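Local coordinates for nicotinate phosphoribosyltransferase (PDB 1VLP), which catalyses the ATP-dependent formation of nicotinate ribonucleotide from nicotinate and phosphoribosyl diphosphate, the first step of NAD synthesis from nicotinic acid, at residues E80-L85 and I228-K232; F180-R185 and R217-L222; W64-F69 and L150-A154. All blocks are in the same frame, centred on the assembly; numbering follows the deposited sequence.

Contact 1: E80-L85 and I228-K232; sequences EEIEYL and ILFAK
Both segments are regular alpha-helix. Residues 80-85 belong to helix 79-88 and residues 228-232 open the short helix 228-234; their axes run almost perpendicular, at 88°, and come no closer than 11.5 Å. At that spacing the backbones do not touch: the shortest CA-CA separations are 7.6 Å for Tyr84-Lys232 and 8.8 Å for Leu85-Ile228, and side chains fill the gap, burying 351 Å² in all. Tyr84, with chi1 t (-173°) and chi2 77°, directs its CA-CB bond toward the other helix. The aliphatic part of Lys232 lies against one face of its ring in a CH-pi contact, Lys232 CB standing 3.8 Å from the Tyr84 ring centroid and 15° off the normal. At the ring edge, Tyr84 CE2 meets Ile228 CG2 at 3.6 Å. Such near-orthogonal packing joins the N-terminal domain, which supplies helix 79-88, to the TIM-barrel-related phosphoribosyltransferase domain, where helix 228-234 follows strand 222-225; Ile228 also packs on Met26 and Ile29 of helix 26-38. Lys232 is extended (chi1 to chi3 t) until chi4 turns to m (-64°), which carries its ammonium past the ring to a salt bridge, Lys232 NZ to Glu80 OE2, 2.7 Å; Glu80 reaches it with chi1 and chi2 both t. Tyr84 OH is 3.3 Å from Lys232 N, but the angle is too poor for a hydrogen bond. Instead a water lies 2.6 Å from Tyr84 OH and donates to Ala231 O at 3.2 Å. Leu85 CD2 adds a looser apolar contact with Ile228 CD1, 4.3 Å.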
loop_
_atom_site.group_PDB
_atom_site.type_symbol
_atom_site.label_atom_id
_atom_site.label_comp_id
_atom_site.label_asym_id
_atom_site.label_seq_id
_atom_site.Cartn_x
_atom_site.Cartn_y
_atom_site.Cartn_z
ATOM N N GLU A 80 -1.849 22.907 8.603
ATOM C CA GLU A 80 -1.245 21.992 9.597
ATOM C C GLU A 80 -0.803 20.698 8.922
ATOM O O GLU A 80 0.232 20.137 9.249
ATOM C CB GLU A 80 -2.281 21.677 10.684
ATOM C CG GLU A 80 -1.809 20.804 11.855
ATOM C CD GLU A 80 -2.782 20.848 13.049
ATOM O OE1 GLU A 80 -3.396 21.928 13.275
ATOM O OE2 GLU A 80 -2.935 19.811 13.751
ATOM N N GLU A 81 -1.566 20.247 7.936
ATOM C CA GLU A 81 -1.212 19.035 7.202
ATOM C C GLU A 81 0.052 19.249 6.380
ATOM O O GLU A 81 0.944 18.382 6.358
ATOM C CB GLU A 81 -2.364 18.586 6.324
ATOM C CG GLU A 81 -3.520 18.043 7.214
ATOM C CD GLU A 81 -4.771 17.777 6.440
ATOM O OE1 GLU A 81 -4.815 18.189 5.267
ATOM O OE2 GLU A 81 -5.697 17.151 7.028
ATOM N N ILE A 82 0.139 20.392 5.721
ATOM C CA ILE A 82 1.326 20.673 4.911
ATOM C C ILE A 82 2.563 20.812 5.834
ATOM O O ILE A 82 3.658 20.310 5.536
ATOM C CB ILE A 82 1.115 21.921 4.073
ATOM C CG1 ILE A 82 0.041 21.685 2.994
ATOM C CG2 ILE A 82 2.458 22.447 3.503
ATOM C CD1 ILE A 82 0.454 20.905 1.876
ATOM N N GLU A 83 2.383 21.486 6.951
ATOM C CA GLU A 83 3.469 21.555 7.933
ATOM C C GLU A 83 3.920 20.151 8.362
ATOM O O GLU A 83 5.121 19.909 8.485
ATOM C CB GLU A 83 3.089 22.373 9.148
ATOM C CG GLU A 83 4.309 22.602 10.097
ATOM C CD GLU A 83 5.644 22.951 9.351
ATOM O OE1 GLU A 83 5.652 24.008 8.635
ATOM O OE2 GLU A 83 6.654 22.157 9.487
ATOM N N TYR A 84 2.963 19.266 8.636
ATOM C CA TYR A 84 3.276 17.895 9.031
ATOM C C TYR A 84 4.101 17.183 7.964
ATOM O O TYR A 84 5.094 16.509 8.283
ATOM C CB TYR A 84 2.034 17.090 9.386
ATOM C CG TYR A 84 2.355 15.731 9.950
ATOM C CD1 TYR A 84 2.784 15.604 11.269
ATOM C CD2 TYR A 84 2.227 14.568 9.184
ATOM C CE1 TYR A 84 3.049 14.374 11.828
ATOM C CE2 TYR A 84 2.546 13.335 9.724
ATOM C CZ TYR A 84 2.972 13.236 11.042
ATOM O OH TYR A 84 3.257 11.999 11.613
ATOM N N LEU A 85 3.726 17.362 6.705
ATOM C CA LEU A 85 4.445 16.725 5.609
ATOM C C LEU A 85 5.890 17.269 5.515
ATOM O O LEU A 85 6.836 16.499 5.319
ATOM C CB LEU A 85 3.706 16.913 4.270
ATOM C CG LEU A 85 2.368 16.199 4.060
ATOM C CD1 LEU A 85 1.702 16.641 2.767
ATOM C CD2 LEU A 85 2.536 14.671 4.123
ATOM N N ILE A 228 -0.719 8.314 7.272
ATOM C CA ILE A 228 -0.112 9.547 7.701
ATOM C C ILE A 228 -0.984 10.234 8.752
ATOM O O ILE A 228 -0.446 10.814 9.727
ATOM C CB ILE A 228 0.124 10.499 6.512
ATOM C CG1 ILE A 228 0.900 9.841 5.379
ATOM C CG2 ILE A 228 0.859 11.730 6.950
ATOM C CD1 ILE A 228 0.889 10.707 4.140
ATOM N N LEU A 229 -2.317 10.162 8.589
ATOM C CA LEU A 229 -3.223 10.813 9.549
ATOM C C LEU A 229 -3.095 10.191 10.950
ATOM O O LEU A 229 -3.045 10.930 11.930
ATOM C CB LEU A 229 -4.690 10.741 9.082
ATOM C CG LEU A 229 -5.654 11.676 9.806
ATOM C CD1 LEU A 229 -5.214 13.100 9.633
ATOM C CD2 LEU A 229 -6.995 11.526 9.261
ATOM N N PHE A 230 -3.050 8.864 11.008
ATOM C CA PHE A 230 -2.877 8.148 12.292
ATOM C C PHE A 230 -1.488 8.330 12.846
ATOM O O PHE A 230 -1.323 8.379 14.053
ATOM C CB PHE A 230 -3.239 6.685 12.180
ATOM C CG PHE A 230 -4.740 6.439 12.146
ATOM C CD1 PHE A 230 -5.519 6.864 13.198
ATOM C CD2 PHE A 230 -5.349 5.781 11.100
ATOM C CE1 PHE A 230 -6.888 6.640 13.231
ATOM C CE2 PHE A 230 -6.784 5.558 11.093
ATOM C CZ PHE A 230 -7.530 6.003 12.169
ATOM N N ALA A 231 -0.467 8.411 11.984
ATOM C CA ALA A 231 0.893 8.739 12.464
ATOM C C ALA A 231 0.854 10.085 13.228
ATOM O O ALA A 231 1.356 10.220 14.332
ATOM C CB ALA A 231 1.773 8.867 11.349
ATOM N N LYS A 232 0.235 11.073 12.596
ATOM C CA LYS A 232 0.096 12.417 13.184
ATOM C C LYS A 232 -0.689 12.362 14.495
ATOM O O LYS A 232 -0.262 12.953 15.494
ATOM C CB LYS A 232 -0.557 13.365 12.187
ATOM C CG LYS A 232 -0.618 14.847 12.635
ATOM C CD LYS A 232 -1.166 15.666 11.453
ATOM C CE LYS A 232 -1.147 17.140 11.756
ATOM N NZ LYS A 232 -2.057 17.438 12.883
HETATM O O HOH W 1 4.003 11.932 14.152
#

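Contact 2: F180-R185 and R217-L222; sequences FDNGIR and RNKSLL
A Schellman motif shapes this contact: helix 168-181 ends with Gly183 as C-prime residue at phi/psi 60/30, closed by Gly183 N to Phe180 O (2.9 Å) and by Ile184 N bonding to Leu179 O. The chain then extends through Ile184 and Arg185. In the other segment, 217-218 are helical, 219-221 keep helical phi/psi without the regular bonds, and Leu222 is in a strand. CA atoms lie 6.0 Å apart at Phe180-Asn218 and 4.3 Å at Arg185-Leu221, where Arg185 CA makes a CA-H...O contact to Leu221 O (3.1 Å). Phe180 (chi1 m) offers a ring face to Asn218 CB, 3.9 Å from the ring centroid, while its CD1 touches Leu221 CB at 3.5 Å. Arg217, with chi1 and chi2 t and chi3 p, forms a salt bridge from NH2 to Asp181 OD1 (2.9 Å, N-H...O angle 170°), and its NE bonds Asn218 OD1 at 2.9 Å. Arg185 NH2 donates to Ser220 O at 3.0 Å, with a weak second bond from Arg185 NE at 3.1 Å. The two segments lead into the adjacent parallel strands 186-188 and 222-225, with helix 197-213 packed against Phe180 and Leu222 and helix 344-356 against Ile184.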
loop_
_atom_site.group_PDB
_atom_site.type_symbol
_atom_site.label_atom_id
_atom_site.label_comp_id
_atom_site.label_asym_id
_atom_site.label_seq_id
_atom_site.Cartn_x
_atom_site.Cartn_y
_atom_site.Cartn_z
ATOM N N PHE A 180 6.561 -7.260 20.216
ATOM C CA PHE A 180 7.570 -6.585 21.014
ATOM C C PHE A 180 8.387 -7.574 21.860
ATOM O O PHE A 180 9.604 -7.464 21.936
ATOM C CB PHE A 180 6.928 -5.548 21.907
ATOM C CG PHE A 180 6.281 -4.389 21.195
ATOM C CD1 PHE A 180 6.776 -3.848 19.996
ATOM C CD2 PHE A 180 5.170 -3.819 21.766
ATOM C CE1 PHE A 180 6.154 -2.763 19.435
ATOM C CE2 PHE A 180 4.547 -2.771 21.185
ATOM C CZ PHE A 180 5.035 -2.238 20.040
ATOM N N ASP A 181 7.739 -8.586 22.438
ATOM C CA ASP A 181 8.498 -9.639 23.167
ATOM C C ASP A 181 9.497 -10.400 22.337
ATOM O O ASP A 181 10.460 -10.932 22.859
ATOM C CB ASP A 181 7.584 -10.691 23.730
ATOM C CG ASP A 181 6.652 -10.160 24.729
ATOM O OD1 ASP A 181 6.892 -9.068 25.294
ATOM O OD2 ASP A 181 5.654 -10.854 24.943
ATOM N N ASN A 182 9.234 -10.488 21.042
ATOM C CA ASN A 182 10.132 -11.123 20.096
ATOM C C ASN A 182 11.071 -10.146 19.392
ATOM O O ASN A 182 11.779 -10.504 18.442
ATOM C CB ASN A 182 9.268 -11.899 19.103
ATOM C CG ASN A 182 8.771 -13.205 19.693
ATOM O OD1 ASN A 182 9.444 -14.215 19.588
ATOM N ND2 ASN A 182 7.601 -13.185 20.317
ATOM N N GLY A 183 11.117 -8.904 19.894
ATOM C CA GLY A 183 11.976 -7.876 19.328
ATOM C C GLY A 183 11.709 -7.524 17.881
ATOM O O GLY A 183 12.612 -7.108 17.172
ATOM N N ILE A 184 10.459 -7.665 17.463
ATOM C CA ILE A 184 10.049 -7.460 16.098
ATOM C C ILE A 184 9.830 -5.953 15.819
ATOM O O ILE A 184 9.072 -5.327 16.527
ATOM C CB ILE A 184 8.763 -8.232 15.745
ATOM C CG1 ILE A 184 8.874 -9.747 16.038
ATOM C CG2 ILE A 184 8.376 -7.967 14.330
ATOM C CD1 ILE A 184 9.892 -10.486 15.333
ATOM N N ARG A 185 10.504 -5.422 14.790
ATOM C CA ARG A 185 10.339 -4.028 14.362
ATOM C C ARG A 185 9.262 -4.056 13.252
ATOM O O ARG A 185 9.439 -4.671 12.187
ATOM C CB ARG A 185 11.662 -3.412 13.842
ATOM C CG ARG A 185 12.734 -3.321 14.863
ATOM C CD ARG A 185 13.865 -2.451 14.349
ATOM N NE ARG A 185 13.924 -1.185 15.060
ATOM C CZ ARG A 185 14.372 -0.042 14.545
ATOM N NH1 ARG A 185 14.798 0.030 13.277
ATOM N NH2 ARG A 185 14.374 1.051 15.301
ATOM N N ARG A 217 11.511 -0.141 26.028
ATOM C CA ARG A 217 11.808 -1.216 25.096
ATOM C C ARG A 217 11.043 -1.127 23.782
ATOM O O ARG A 217 11.618 -1.314 22.702
ATOM C CB ARG A 217 11.515 -2.568 25.739
ATOM C CG ARG A 217 11.915 -3.740 24.838
ATOM C CD ARG A 217 11.465 -5.023 25.419
ATOM N NE ARG A 217 10.048 -5.199 25.218
ATOM C CZ ARG A 217 9.422 -6.353 25.407
ATOM N NH1 ARG A 217 10.123 -7.424 25.773
ATOM N NH2 ARG A 217 8.133 -6.437 25.177
ATOM N N ASN A 218 9.775 -0.752 23.881
ATOM C CA ASN A 218 8.805 -0.945 22.784
ATOM C C ASN A 218 8.780 0.207 21.786
ATOM O O ASN A 218 8.481 0.012 20.614
ATOM C CB ASN A 218 7.422 -1.171 23.347
ATOM C CG ASN A 218 7.317 -2.458 24.146
ATOM O OD1 ASN A 218 8.222 -3.315 24.063
ATOM N ND2 ASN A 218 6.222 -2.629 24.882
ATOM N N LYS A 219 9.103 1.426 22.247
ATOM C CA LYS A 219 9.038 2.585 21.339
ATOM C C LYS A 219 9.851 2.415 20.100
ATOM O O LYS A 219 9.380 2.771 19.022
ATOM C CB LYS A 219 9.433 3.889 22.057
ATOM C CG LYS A 219 8.293 4.382 22.877
ATOM C CD LYS A 219 8.628 5.762 23.495
ATOM C CE LYS A 219 7.528 6.307 24.418
ATOM N NZ LYS A 219 6.168 5.707 24.143
ATOM N N SER A 220 11.059 1.869 20.243
ATOM C CA SER A 220 11.939 1.672 19.106
ATOM C C SER A 220 11.587 0.457 18.233
ATOM O O SER A 220 12.157 0.289 17.151
ATOM C CB SER A 220 13.410 1.601 19.535
ATOM O OG SER A 220 13.690 0.464 20.310
ATOM N N LEU A 221 10.710 -0.411 18.715
ATOM C CA LEU A 221 10.257 -1.547 17.917
ATOM C C LEU A 221 9.079 -1.166 16.984
ATOM O O LEU A 221 8.915 -1.738 15.907
ATOM C CB LEU A 221 9.863 -2.706 18.857
ATOM C CG LEU A 221 10.990 -3.199 19.787
ATOM C CD1 LEU A 221 10.520 -4.295 20.686
ATOM C CD2 LEU A 221 12.213 -3.664 19.019
ATOM N N LEU A 222 8.229 -0.253 17.440
ATOM C CA LEU A 222 7.148 0.248 16.608
ATOM C C LEU A 222 7.756 1.319 15.665
ATOM O O LEU A 222 8.165 2.413 16.090
ATOM C CB LEU A 222 6.014 0.820 17.457
ATOM C CG LEU A 222 4.934 1.456 16.596
ATOM C CD1 LEU A 222 4.223 0.381 15.724
ATOM C CD2 LEU A 222 3.950 2.203 17.396
HETATM O O HOH W 2 10.412 -10.657 25.581
#

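Contact 3: W64-F69 and L150-A154; sequences WLKEQF and LISEA
A knob-into-hole contact joins helices 59-71 and 144-159 within the N-terminal domain: the Leu150 side chain (chi1 m, chi2 t) is the knob, and Trp64, Leu65, Gln68 and Phe69 form the hole. The helical segments run roughly antiparallel, at 148°, with axes 10.3 Å apart and Leu65-Ala154 as the nearest CA pair (6.8 Å). Trp64, chi1 t and chi2 90°, extends its indole so that CE3 lies 3.7 Å from Ala154 CB and CH2 4.0 Å from Leu150 CD2. Leu65 (m, t) fits its CG against Ala154 CB at 3.7 Å. Phe69, chi1 m and chi2 -8°, turns its ring edge to Leu150 CD1, 3.9 Å from CD1 of Phe69, while its CZ is 4.1 Å from Ile151 CG1. Strand 126-134 meets Leu65, Phe69 and Ile151, so the pair packs on the antiparallel sheet. Gln68 (m, m) spends its amide on the N-terminal segment, NE2 bonding Glu15 O and OE1 bonding Val17 N; the same OE1 lies 3.7 Å from Leu150 CD2.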
loop_
_atom_site.group_PDB
_atom_site.type_symbol
_atom_site.label_atom_id
_atom_site.label_comp_id
_atom_site.label_asym_id
_atom_site.label_seq_id
_atom_site.Cartn_x
_atom_site.Cartn_y
_atom_site.Cartn_z
ATOM N N TRP A 64 -24.461 5.217 -0.943
ATOM C CA TRP A 64 -23.569 5.808 0.035
ATOM C C TRP A 64 -22.185 6.030 -0.591
ATOM O O TRP A 64 -21.571 7.056 -0.419
ATOM C CB TRP A 64 -23.486 4.912 1.277
ATOM C CG TRP A 64 -22.689 5.427 2.407
ATOM C CD1 TRP A 64 -23.144 6.194 3.431
ATOM C CD2 TRP A 64 -21.318 5.138 2.693
ATOM N NE1 TRP A 64 -22.127 6.423 4.341
ATOM C CE2 TRP A 64 -20.996 5.790 3.900
ATOM C CE3 TRP A 64 -20.330 4.381 2.054
ATOM C CZ2 TRP A 64 -19.759 5.681 4.480
ATOM C CZ3 TRP A 64 -19.090 4.276 2.648
ATOM C CH2 TRP A 64 -18.815 4.918 3.834
ATOM N N LEU A 65 -21.719 5.028 -1.337
ATOM C CA LEU A 65 -20.442 5.159 -2.032
ATOM C C LEU A 65 -20.435 6.323 -2.990
ATOM O O LEU A 65 -19.454 7.058 -3.073
ATOM C CB LEU A 65 -20.065 3.850 -2.749
ATOM C CG LEU A 65 -19.492 2.777 -1.786
ATOM C CD1 LEU A 65 -19.439 1.421 -2.560
ATOM C CD2 LEU A 65 -18.169 3.135 -1.242
ATOM N N LYS A 66 -21.492 6.476 -3.764
ATOM C CA LYS A 66 -21.560 7.567 -4.728
ATOM C C LYS A 66 -21.370 8.919 -3.988
ATOM O O LYS A 66 -20.588 9.781 -4.416
ATOM C CB LYS A 66 -22.916 7.520 -5.463
ATOM C CG LYS A 66 -23.144 8.598 -6.400
ATOM C CD LYS A 66 -24.365 8.332 -7.296
ATOM C CE LYS A 66 -24.761 9.610 -8.054
ATOM N NZ LYS A 66 -23.635 10.174 -8.823
ATOM N N GLU A 67 -22.071 9.057 -2.862
ATOM C CA GLU A 67 -21.933 10.245 -2.026
ATOM C C GLU A 67 -20.510 10.452 -1.489
ATOM O O GLU A 67 -19.924 11.527 -1.623
ATOM C CB GLU A 67 -22.990 10.224 -0.925
ATOM C CG GLU A 67 -23.038 11.470 -0.089
ATOM C CD GLU A 67 -24.337 11.523 0.690
ATOM O OE1 GLU A 67 -24.453 10.783 1.683
ATOM O OE2 GLU A 67 -25.258 12.275 0.303
ATOM N N GLN A 68 -19.948 9.413 -0.884
ATOM C CA GLN A 68 -18.625 9.435 -0.290
ATOM C C GLN A 68 -17.516 9.749 -1.317
ATOM O O GLN A 68 -16.594 10.514 -1.053
ATOM C CB GLN A 68 -18.367 8.135 0.490
ATOM C CG GLN A 68 -19.230 7.968 1.719
ATOM C CD GLN A 68 -18.902 8.903 2.853
ATOM O OE1 GLN A 68 -17.753 9.227 3.074
ATOM N NE2 GLN A 68 -19.912 9.312 3.590
ATOM N N PHE A 69 -17.641 9.175 -2.514
ATOM C CA PHE A 69 -16.690 9.465 -3.556
ATOM C C PHE A 69 -16.754 10.941 -3.907
ATOM O O PHE A 69 -15.712 11.563 -4.135
ATOM C CB PHE A 69 -16.936 8.641 -4.819
ATOM C CG PHE A 69 -16.695 7.144 -4.685
ATOM C CD1 PHE A 69 -16.119 6.552 -3.552
ATOM C CD2 PHE A 69 -17.080 6.306 -5.723
ATOM C CE1 PHE A 69 -15.884 5.177 -3.493
ATOM C CE2 PHE A 69 -16.874 4.935 -5.656
ATOM C CZ PHE A 69 -16.294 4.370 -4.534
ATOM N N LEU A 150 -13.059 3.191 1.533
ATOM C CA LEU A 150 -14.490 3.453 1.479
ATOM C C LEU A 150 -15.356 2.246 1.084
ATOM O O LEU A 150 -16.450 2.020 1.669
ATOM C CB LEU A 150 -14.788 4.616 0.538
ATOM C CG LEU A 150 -14.542 6.025 1.135
ATOM C CD1 LEU A 150 -14.565 7.066 -0.026
ATOM C CD2 LEU A 150 -15.480 6.387 2.284
ATOM N N ILE A 151 -14.899 1.508 0.077
ATOM C CA ILE A 151 -15.630 0.344 -0.436
ATOM C C ILE A 151 -15.719 -0.709 0.677
ATOM O O ILE A 151 -16.814 -1.265 0.943
ATOM C CB ILE A 151 -14.972 -0.208 -1.717
ATOM C CG1 ILE A 151 -15.080 0.811 -2.863
ATOM C CG2 ILE A 151 -15.608 -1.486 -2.171
ATOM C CD1 ILE A 151 -14.128 0.568 -3.960
ATOM N N SER A 152 -14.599 -0.980 1.352
ATOM C CA SER A 152 -14.609 -1.915 2.497
ATOM C C SER A 152 -15.583 -1.429 3.573
ATOM O O SER A 152 -16.429 -2.196 4.043
ATOM C CB SER A 152 -13.205 -2.044 3.072
ATOM O OG SER A 152 -13.084 -3.040 4.036
ATOM N N GLU A 153 -15.459 -0.157 3.954
ATOM C CA GLU A 153 -16.365 0.387 4.974
ATOM C C GLU A 153 -17.853 0.253 4.589
ATOM O O GLU A 153 -18.649 -0.167 5.396
ATOM C CB GLU A 153 -15.964 1.815 5.336
ATOM C CG GLU A 153 -16.884 2.408 6.384
ATOM C CD GLU A 153 -16.223 3.378 7.354
ATOM O OE1 GLU A 153 -14.988 3.586 7.342
ATOM O OE2 GLU A 153 -16.982 3.937 8.164
ATOM N N ALA A 154 -18.190 0.567 3.340
ATOM C CA ALA A 154 -19.549 0.420 2.765
ATOM C C ALA A 154 -20.068 -1.018 2.922
ATOM O O ALA A 154 -21.173 -1.244 3.392
ATOM C CB ALA A 154 -19.558 0.832 1.308
#

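Contact 3 packs two helices inside the N-terminal domain, contact 1 joins that domain to the barrel-related one, and contact 2 lies where the chain enters two adjacent strands of the latter, 186-188 and 222-225. The segments of contacts 1 and 3 alternate along the chain, 64-69 and 80-85 preceding 150-154 and 228-232, whereas both segments of contact 2 fall between those of contact 1. Centres of contacts 1 and 2, and of 1 and 3, are 24 Å apart; the centres of contact 2 and contact 3 are 36 Å apart. Of nicotinate-site residues inferred by similarity, Tyr27 is about 9 Å from Ile228 and Phe189 about 10 Å from Leu222, side chain to side chain; contact 3 lies away from these sites.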